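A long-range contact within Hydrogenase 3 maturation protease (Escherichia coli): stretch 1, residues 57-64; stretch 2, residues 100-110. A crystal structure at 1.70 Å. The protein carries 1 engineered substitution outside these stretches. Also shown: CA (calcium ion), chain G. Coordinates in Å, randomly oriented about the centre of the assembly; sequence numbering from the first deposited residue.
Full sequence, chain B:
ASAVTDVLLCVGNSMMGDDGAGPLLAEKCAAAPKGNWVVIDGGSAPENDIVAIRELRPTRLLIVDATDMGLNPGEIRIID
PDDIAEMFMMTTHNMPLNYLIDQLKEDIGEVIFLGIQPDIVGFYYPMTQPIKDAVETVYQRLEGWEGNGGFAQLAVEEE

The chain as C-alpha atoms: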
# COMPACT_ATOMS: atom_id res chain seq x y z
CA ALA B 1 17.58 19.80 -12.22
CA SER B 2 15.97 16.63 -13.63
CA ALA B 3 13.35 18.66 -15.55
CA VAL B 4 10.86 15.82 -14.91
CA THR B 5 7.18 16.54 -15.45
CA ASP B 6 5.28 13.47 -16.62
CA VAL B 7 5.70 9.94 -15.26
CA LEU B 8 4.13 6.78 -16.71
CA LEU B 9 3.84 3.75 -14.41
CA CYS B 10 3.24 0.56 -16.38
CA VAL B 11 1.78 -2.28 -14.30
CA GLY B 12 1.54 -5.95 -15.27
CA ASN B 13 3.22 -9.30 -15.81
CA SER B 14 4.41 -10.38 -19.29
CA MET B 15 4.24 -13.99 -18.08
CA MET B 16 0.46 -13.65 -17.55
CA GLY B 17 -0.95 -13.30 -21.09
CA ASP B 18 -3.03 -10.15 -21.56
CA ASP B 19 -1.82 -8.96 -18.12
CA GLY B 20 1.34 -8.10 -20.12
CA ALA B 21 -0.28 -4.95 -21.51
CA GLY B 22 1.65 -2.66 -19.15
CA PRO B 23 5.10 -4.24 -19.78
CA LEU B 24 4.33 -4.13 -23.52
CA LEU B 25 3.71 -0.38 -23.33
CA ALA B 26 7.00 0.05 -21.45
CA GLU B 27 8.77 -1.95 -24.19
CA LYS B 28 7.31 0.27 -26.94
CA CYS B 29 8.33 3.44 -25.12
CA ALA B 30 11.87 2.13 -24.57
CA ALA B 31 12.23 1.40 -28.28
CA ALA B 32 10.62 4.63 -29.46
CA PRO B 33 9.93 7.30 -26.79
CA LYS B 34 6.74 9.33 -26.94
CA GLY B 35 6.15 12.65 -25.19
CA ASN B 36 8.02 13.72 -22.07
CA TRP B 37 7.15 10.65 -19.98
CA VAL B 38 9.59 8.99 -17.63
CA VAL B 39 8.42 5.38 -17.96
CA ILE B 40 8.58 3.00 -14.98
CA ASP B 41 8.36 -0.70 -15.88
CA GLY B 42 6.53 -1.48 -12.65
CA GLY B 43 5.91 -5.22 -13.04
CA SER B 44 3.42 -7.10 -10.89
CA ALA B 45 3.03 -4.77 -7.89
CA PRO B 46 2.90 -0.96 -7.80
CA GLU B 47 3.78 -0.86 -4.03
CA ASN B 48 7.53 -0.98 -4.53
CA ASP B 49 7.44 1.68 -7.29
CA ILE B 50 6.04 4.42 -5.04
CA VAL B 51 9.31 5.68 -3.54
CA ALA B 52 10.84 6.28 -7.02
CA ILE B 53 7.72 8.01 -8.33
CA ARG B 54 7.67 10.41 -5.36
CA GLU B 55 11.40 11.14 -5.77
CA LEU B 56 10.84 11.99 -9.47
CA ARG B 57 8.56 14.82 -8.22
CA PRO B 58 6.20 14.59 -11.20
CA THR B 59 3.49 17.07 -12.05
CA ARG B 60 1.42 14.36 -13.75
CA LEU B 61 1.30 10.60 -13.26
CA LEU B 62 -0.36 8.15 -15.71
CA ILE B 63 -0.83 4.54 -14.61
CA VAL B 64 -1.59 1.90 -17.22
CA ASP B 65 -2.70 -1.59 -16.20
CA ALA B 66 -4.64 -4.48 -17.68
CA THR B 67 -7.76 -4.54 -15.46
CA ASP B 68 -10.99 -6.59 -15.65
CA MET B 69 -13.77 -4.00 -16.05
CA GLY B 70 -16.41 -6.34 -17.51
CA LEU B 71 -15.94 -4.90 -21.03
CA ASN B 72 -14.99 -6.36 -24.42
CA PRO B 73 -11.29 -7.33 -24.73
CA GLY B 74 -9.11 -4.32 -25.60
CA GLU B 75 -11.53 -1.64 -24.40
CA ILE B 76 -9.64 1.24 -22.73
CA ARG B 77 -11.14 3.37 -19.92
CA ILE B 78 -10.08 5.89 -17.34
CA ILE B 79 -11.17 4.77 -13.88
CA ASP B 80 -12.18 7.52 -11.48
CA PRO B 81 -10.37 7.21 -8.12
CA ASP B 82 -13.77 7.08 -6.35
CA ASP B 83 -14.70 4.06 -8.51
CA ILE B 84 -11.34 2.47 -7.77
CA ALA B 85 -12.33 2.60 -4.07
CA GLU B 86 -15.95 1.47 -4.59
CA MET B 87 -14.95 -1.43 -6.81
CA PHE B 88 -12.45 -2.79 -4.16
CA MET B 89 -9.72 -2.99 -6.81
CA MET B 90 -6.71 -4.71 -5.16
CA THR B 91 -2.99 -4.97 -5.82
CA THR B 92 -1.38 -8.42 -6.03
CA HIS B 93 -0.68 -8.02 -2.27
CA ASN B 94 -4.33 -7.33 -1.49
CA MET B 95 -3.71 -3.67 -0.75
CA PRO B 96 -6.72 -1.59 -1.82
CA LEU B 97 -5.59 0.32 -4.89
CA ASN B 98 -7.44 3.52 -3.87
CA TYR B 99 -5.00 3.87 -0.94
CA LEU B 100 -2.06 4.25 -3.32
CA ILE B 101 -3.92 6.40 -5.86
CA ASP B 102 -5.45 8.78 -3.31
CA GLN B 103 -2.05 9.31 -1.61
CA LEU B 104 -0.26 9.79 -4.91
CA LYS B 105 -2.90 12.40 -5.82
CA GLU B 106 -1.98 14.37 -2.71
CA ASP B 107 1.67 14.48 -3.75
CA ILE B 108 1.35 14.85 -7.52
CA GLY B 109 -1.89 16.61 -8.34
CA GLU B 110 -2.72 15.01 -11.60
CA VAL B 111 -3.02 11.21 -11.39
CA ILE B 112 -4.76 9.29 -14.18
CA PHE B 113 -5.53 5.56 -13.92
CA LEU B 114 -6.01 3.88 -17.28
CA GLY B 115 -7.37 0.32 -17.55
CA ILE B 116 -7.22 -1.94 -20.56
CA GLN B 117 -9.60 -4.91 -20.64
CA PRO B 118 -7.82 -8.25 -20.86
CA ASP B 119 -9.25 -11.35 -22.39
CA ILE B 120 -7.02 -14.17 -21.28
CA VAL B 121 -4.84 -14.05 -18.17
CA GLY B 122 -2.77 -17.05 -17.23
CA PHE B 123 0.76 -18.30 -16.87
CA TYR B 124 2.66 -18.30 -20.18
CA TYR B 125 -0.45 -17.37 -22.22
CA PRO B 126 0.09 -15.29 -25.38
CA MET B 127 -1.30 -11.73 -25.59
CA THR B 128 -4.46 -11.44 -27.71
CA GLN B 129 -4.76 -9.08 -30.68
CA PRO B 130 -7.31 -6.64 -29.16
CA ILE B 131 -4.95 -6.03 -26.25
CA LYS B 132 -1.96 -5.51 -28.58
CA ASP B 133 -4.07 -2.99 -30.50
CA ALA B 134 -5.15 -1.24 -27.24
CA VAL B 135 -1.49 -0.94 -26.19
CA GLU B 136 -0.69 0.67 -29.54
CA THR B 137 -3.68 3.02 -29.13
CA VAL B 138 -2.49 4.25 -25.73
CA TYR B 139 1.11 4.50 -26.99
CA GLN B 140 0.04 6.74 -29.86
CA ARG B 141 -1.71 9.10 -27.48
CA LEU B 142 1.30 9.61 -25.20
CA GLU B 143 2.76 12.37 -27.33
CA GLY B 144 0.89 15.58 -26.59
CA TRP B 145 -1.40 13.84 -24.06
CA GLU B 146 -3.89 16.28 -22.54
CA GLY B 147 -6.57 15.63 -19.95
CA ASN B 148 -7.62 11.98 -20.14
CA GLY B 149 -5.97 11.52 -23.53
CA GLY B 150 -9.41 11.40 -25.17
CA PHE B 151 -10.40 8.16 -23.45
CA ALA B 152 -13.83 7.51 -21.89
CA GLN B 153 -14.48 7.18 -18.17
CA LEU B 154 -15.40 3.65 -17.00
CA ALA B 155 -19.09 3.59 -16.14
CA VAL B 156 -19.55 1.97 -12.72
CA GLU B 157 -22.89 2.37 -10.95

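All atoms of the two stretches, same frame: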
# COMPACT_ATOMS: atom_id res chain seq x y z
N ARG B 57 9.33 13.57 -8.39
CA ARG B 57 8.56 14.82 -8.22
C ARG B 57 7.76 15.21 -9.48
O ARG B 57 7.87 16.35 -9.99
CB ARG B 57 9.48 15.95 -7.77
CG ARG B 57 10.22 15.64 -6.46
CD ARG B 57 11.15 16.76 -6.07
NE ARG B 57 12.10 17.00 -7.15
CZ ARG B 57 13.08 17.90 -7.12
NH1 ARG B 57 13.28 18.67 -6.06
NH2 ARG B 57 13.88 18.01 -8.18
N PRO B 58 6.95 14.28 -10.00
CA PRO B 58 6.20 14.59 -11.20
C PRO B 58 5.08 15.58 -10.94
O PRO B 58 4.63 15.75 -9.79
CB PRO B 58 5.60 13.26 -11.62
CG PRO B 58 5.59 12.43 -10.39
CD PRO B 58 6.66 12.92 -9.50
N THR B 59 4.67 16.22 -12.02
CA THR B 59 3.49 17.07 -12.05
C THR B 59 2.26 16.27 -12.50
O THR B 59 1.12 16.64 -12.22
CB THR B 59 3.70 18.27 -13.01
OG1 THR B 59 4.17 17.79 -14.29
CG2 THR B 59 4.76 19.21 -12.44
N ARG B 60 2.50 15.18 -13.23
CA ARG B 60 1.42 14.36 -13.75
C ARG B 60 1.88 12.91 -13.78
O ARG B 60 2.99 12.62 -14.20
CB ARG B 60 1.03 14.82 -15.15
CG ARG B 60 0.11 13.87 -15.93
CD ARG B 60 -0.48 14.56 -17.12
NE ARG B 60 0.52 14.90 -18.14
CZ ARG B 60 0.24 15.49 -19.30
NH1 ARG B 60 -1.02 15.80 -19.60
NH2 ARG B 60 1.21 15.74 -20.16
N LEU B 61 1.02 12.03 -13.29
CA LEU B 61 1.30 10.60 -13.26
C LEU B 61 0.17 9.84 -13.99
O LEU B 61 -1.01 9.98 -13.63
CB LEU B 61 1.36 10.11 -11.83
CG LEU B 61 1.49 8.58 -11.69
CD1 LEU B 61 2.82 8.06 -12.16
CD2 LEU B 61 1.23 8.18 -10.25
N LEU B 62 0.55 9.04 -14.99
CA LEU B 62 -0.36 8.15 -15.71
C LEU B 62 -0.01 6.72 -15.33
O LEU B 62 1.15 6.32 -15.42
CB LEU B 62 -0.18 8.31 -17.23
CG LEU B 62 -0.99 7.40 -18.16
CD1 LEU B 62 -2.53 7.42 -17.92
CD2 LEU B 62 -0.70 7.71 -19.61
N ILE B 63 -1.03 5.95 -14.96
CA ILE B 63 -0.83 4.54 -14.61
C ILE B 63 -1.61 3.73 -15.61
O ILE B 63 -2.79 4.01 -15.83
CB ILE B 63 -1.38 4.26 -13.20
CG1 ILE B 63 -0.67 5.14 -12.17
CG2 ILE B 63 -1.23 2.78 -12.83
CD1 ILE B 63 -1.36 5.24 -10.81
N VAL B 64 -0.95 2.75 -16.22
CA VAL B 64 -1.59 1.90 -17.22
C VAL B 64 -1.50 0.45 -16.76
O VAL B 64 -0.41 -0.05 -16.46
CB VAL B 64 -0.89 2.03 -18.60
CG1 VAL B 64 -1.38 0.92 -19.58
CG2 VAL B 64 -1.06 3.48 -19.18
N LEU B 100 -3.21 3.76 -2.58
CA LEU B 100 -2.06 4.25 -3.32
C LEU B 100 -2.41 5.43 -4.20
O LEU B 100 -1.68 6.41 -4.21
CB LEU B 100 -1.48 3.16 -4.20
CG LEU B 100 -0.97 1.90 -3.52
CD1 LEU B 100 -2.17 1.21 -2.90
CD2 LEU B 100 -0.31 1.00 -4.54
N ILE B 101 -3.52 5.33 -4.92
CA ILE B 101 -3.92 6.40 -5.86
C ILE B 101 -4.23 7.71 -5.13
O ILE B 101 -3.77 8.78 -5.54
CB ILE B 101 -5.16 6.02 -6.72
CG1 ILE B 101 -4.92 4.71 -7.47
CG2 ILE B 101 -5.53 7.16 -7.70
CD1 ILE B 101 -3.75 4.68 -8.49
N ASP B 102 -5.03 7.60 -4.07
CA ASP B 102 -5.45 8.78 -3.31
C ASP B 102 -4.24 9.50 -2.70
O ASP B 102 -4.18 10.74 -2.69
CB ASP B 102 -6.49 8.42 -2.24
CG ASP B 102 -7.79 7.86 -2.83
OD1 ASP B 102 -7.98 7.88 -4.09
OD2 ASP B 102 -8.64 7.36 -2.04
N GLN B 103 -3.27 8.73 -2.19
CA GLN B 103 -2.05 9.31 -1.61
C GLN B 103 -1.13 9.89 -2.67
O GLN B 103 -0.54 10.94 -2.47
CB GLN B 103 -1.31 8.29 -0.75
CG GLN B 103 -2.07 7.99 0.54
CD GLN B 103 -2.28 9.26 1.38
OE1 GLN B 103 -1.31 9.96 1.65
NE2 GLN B 103 -3.53 9.56 1.75
N LEU B 104 -1.02 9.22 -3.81
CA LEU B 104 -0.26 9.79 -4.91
C LEU B 104 -0.87 11.12 -5.34
O LEU B 104 -0.14 12.08 -5.61
CB LEU B 104 -0.23 8.84 -6.10
CG LEU B 104 0.67 7.62 -5.88
CD1 LEU B 104 0.33 6.53 -6.90
CD2 LEU B 104 2.17 7.97 -5.90
N LYS B 105 -2.20 11.18 -5.38
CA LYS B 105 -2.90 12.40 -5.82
C LYS B 105 -2.61 13.59 -4.91
O LYS B 105 -2.65 14.75 -5.35
CB LYS B 105 -4.41 12.19 -5.90
CG LYS B 105 -4.87 11.60 -7.22
CD LYS B 105 -6.38 11.54 -7.33
CE LYS B 105 -6.92 10.46 -6.42
NZ LYS B 105 -8.27 10.74 -5.86
N GLU B 106 -2.34 13.31 -3.65
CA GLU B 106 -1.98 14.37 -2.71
C GLU B 106 -0.60 14.93 -2.98
O GLU B 106 -0.34 16.11 -2.71
CB GLU B 106 -2.13 13.88 -1.27
CG GLU B 106 -3.60 13.63 -0.92
CD GLU B 106 -3.83 13.01 0.46
OE1 GLU B 106 -2.85 12.85 1.23
OE2 GLU B 106 -5.00 12.68 0.76
N ASP B 107 0.28 14.10 -3.53
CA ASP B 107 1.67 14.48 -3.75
C ASP B 107 1.97 14.94 -5.18
O ASP B 107 2.99 15.60 -5.42
CB ASP B 107 2.60 13.34 -3.39
CG ASP B 107 2.61 13.05 -1.89
OD1 ASP B 107 2.05 13.84 -1.11
OD2 ASP B 107 3.18 12.02 -1.52
N ILE B 108 1.07 14.61 -6.11
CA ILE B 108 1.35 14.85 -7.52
C ILE B 108 0.35 15.79 -8.16
O ILE B 108 0.75 16.73 -8.86
CB ILE B 108 1.48 13.52 -8.31
CG1 ILE B 108 2.69 12.74 -7.78
CG2 ILE B 108 1.64 13.79 -9.81
CD1 ILE B 108 2.53 12.08 -6.42
N GLY B 109 -0.94 15.58 -7.95
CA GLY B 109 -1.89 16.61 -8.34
C GLY B 109 -2.51 16.47 -9.72
O GLY B 109 -3.53 17.10 -9.99
N GLU B 110 -1.90 15.70 -10.61
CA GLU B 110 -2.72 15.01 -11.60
C GLU B 110 -2.28 13.55 -11.69
O GLU B 110 -1.15 13.26 -12.08
CB GLU B 110 -2.65 15.67 -12.96
CG GLU B 110 -3.60 15.04 -13.96
CD GLU B 110 -3.81 15.91 -15.19
OE1 GLU B 110 -2.92 16.74 -15.47
OE2 GLU B 110 -4.86 15.75 -15.87
CA CA G . -0.80 12.17 2.07
O HOH W 1 5.42 15.54 -7.10
O HOH W 2 0.34 12.12 -0.04
O HOH W 3 -0.55 14.61 1.98
O HOH W 4 1.25 11.96 3.28
O HOH W 5 0.91 10.64 1.71

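The heart of this contact is apolar, formed where the strand of residues 60-64 packs against the helix that begins before L100. Their axes approach to 9.1 Å, and their directions differ by 155°, so the two elements run nearly antiparallel. At this spacing the backbones stay well apart, and the gap is filled by branched aliphatic side chains from both.

I63 sends its CA-to-CB bond toward the helix, and its CD1 lies 3.4 Å from CD1 of I101, a tight methyl-to-methyl contact. I101 starts sideways from its CA, but with both chi angles in m its end comes nearer to the strand. One helical turn on, L104 points toward the strand, and its CD1 lies 3.8 Å from CD2 of L61. The same L104 CD1 is 4.5 Å from CD1 of I63, so this leucine touches two strand residues whose positions alternate with L62. L62 itself makes no contact with the helix, as expected for a strand, in which successive side chains leave on different sides. Leucine and isoleucine suit these buried places because they fill space without bringing in a polar group that would need a partner.

I108 carries the packing outward, and of all the residues here it has the largest area covered by the other stretch. Its CG2 lies 4.2 Å from CB of L61 and 3.6 Å from the carbonyl O of P58, while its CG1 is 3.9 Å from CG of P58. The beta-branched side chain thus meets both the start of the strand and the loop before it. The proline ring offers a compact apolar surface to this isoleucine, and its carbonyl is not left without a partner: water 1 donates to P58 O at 2.8 Å and to D107 O at 3.0 Å, bridging the two stretches through their backbones.

Beyond I108 the chain turns at G109, whose phi is 94°. At these backbone angles a CB would be jammed against the carbonyl O of the preceding residue, which accounts for glycine here. The turn brings E110 alongside the strand, where its CA lies 4.7 Å from that of R60. The sole direct hydrogen bond across the contact follows: L61 N donates to E110 O at 2.8 Å, with a nearly straight angle of 165°. The same oxygen receives a CA-H...O contact from R60 CA at 3.3 Å. Because the bond uses main-chain atoms, it does not depend on the glutamate side chain.

At the polar edge, R60 and E110 lie side by side, with R60 CD 3.7 Å from E110 OE1. This is contact with the aliphatic part of the arginine; its guanidinium nitrogens are hydrogen-bonded elsewhere in the structure. Arginine suits this partly exposed margin, since its methylene groups can lie against E110 while its guanidinium group is satisfied elsewhere in the structure. T59 O and I108 O, 3.4 Å apart, are both acceptors and merely neighbours.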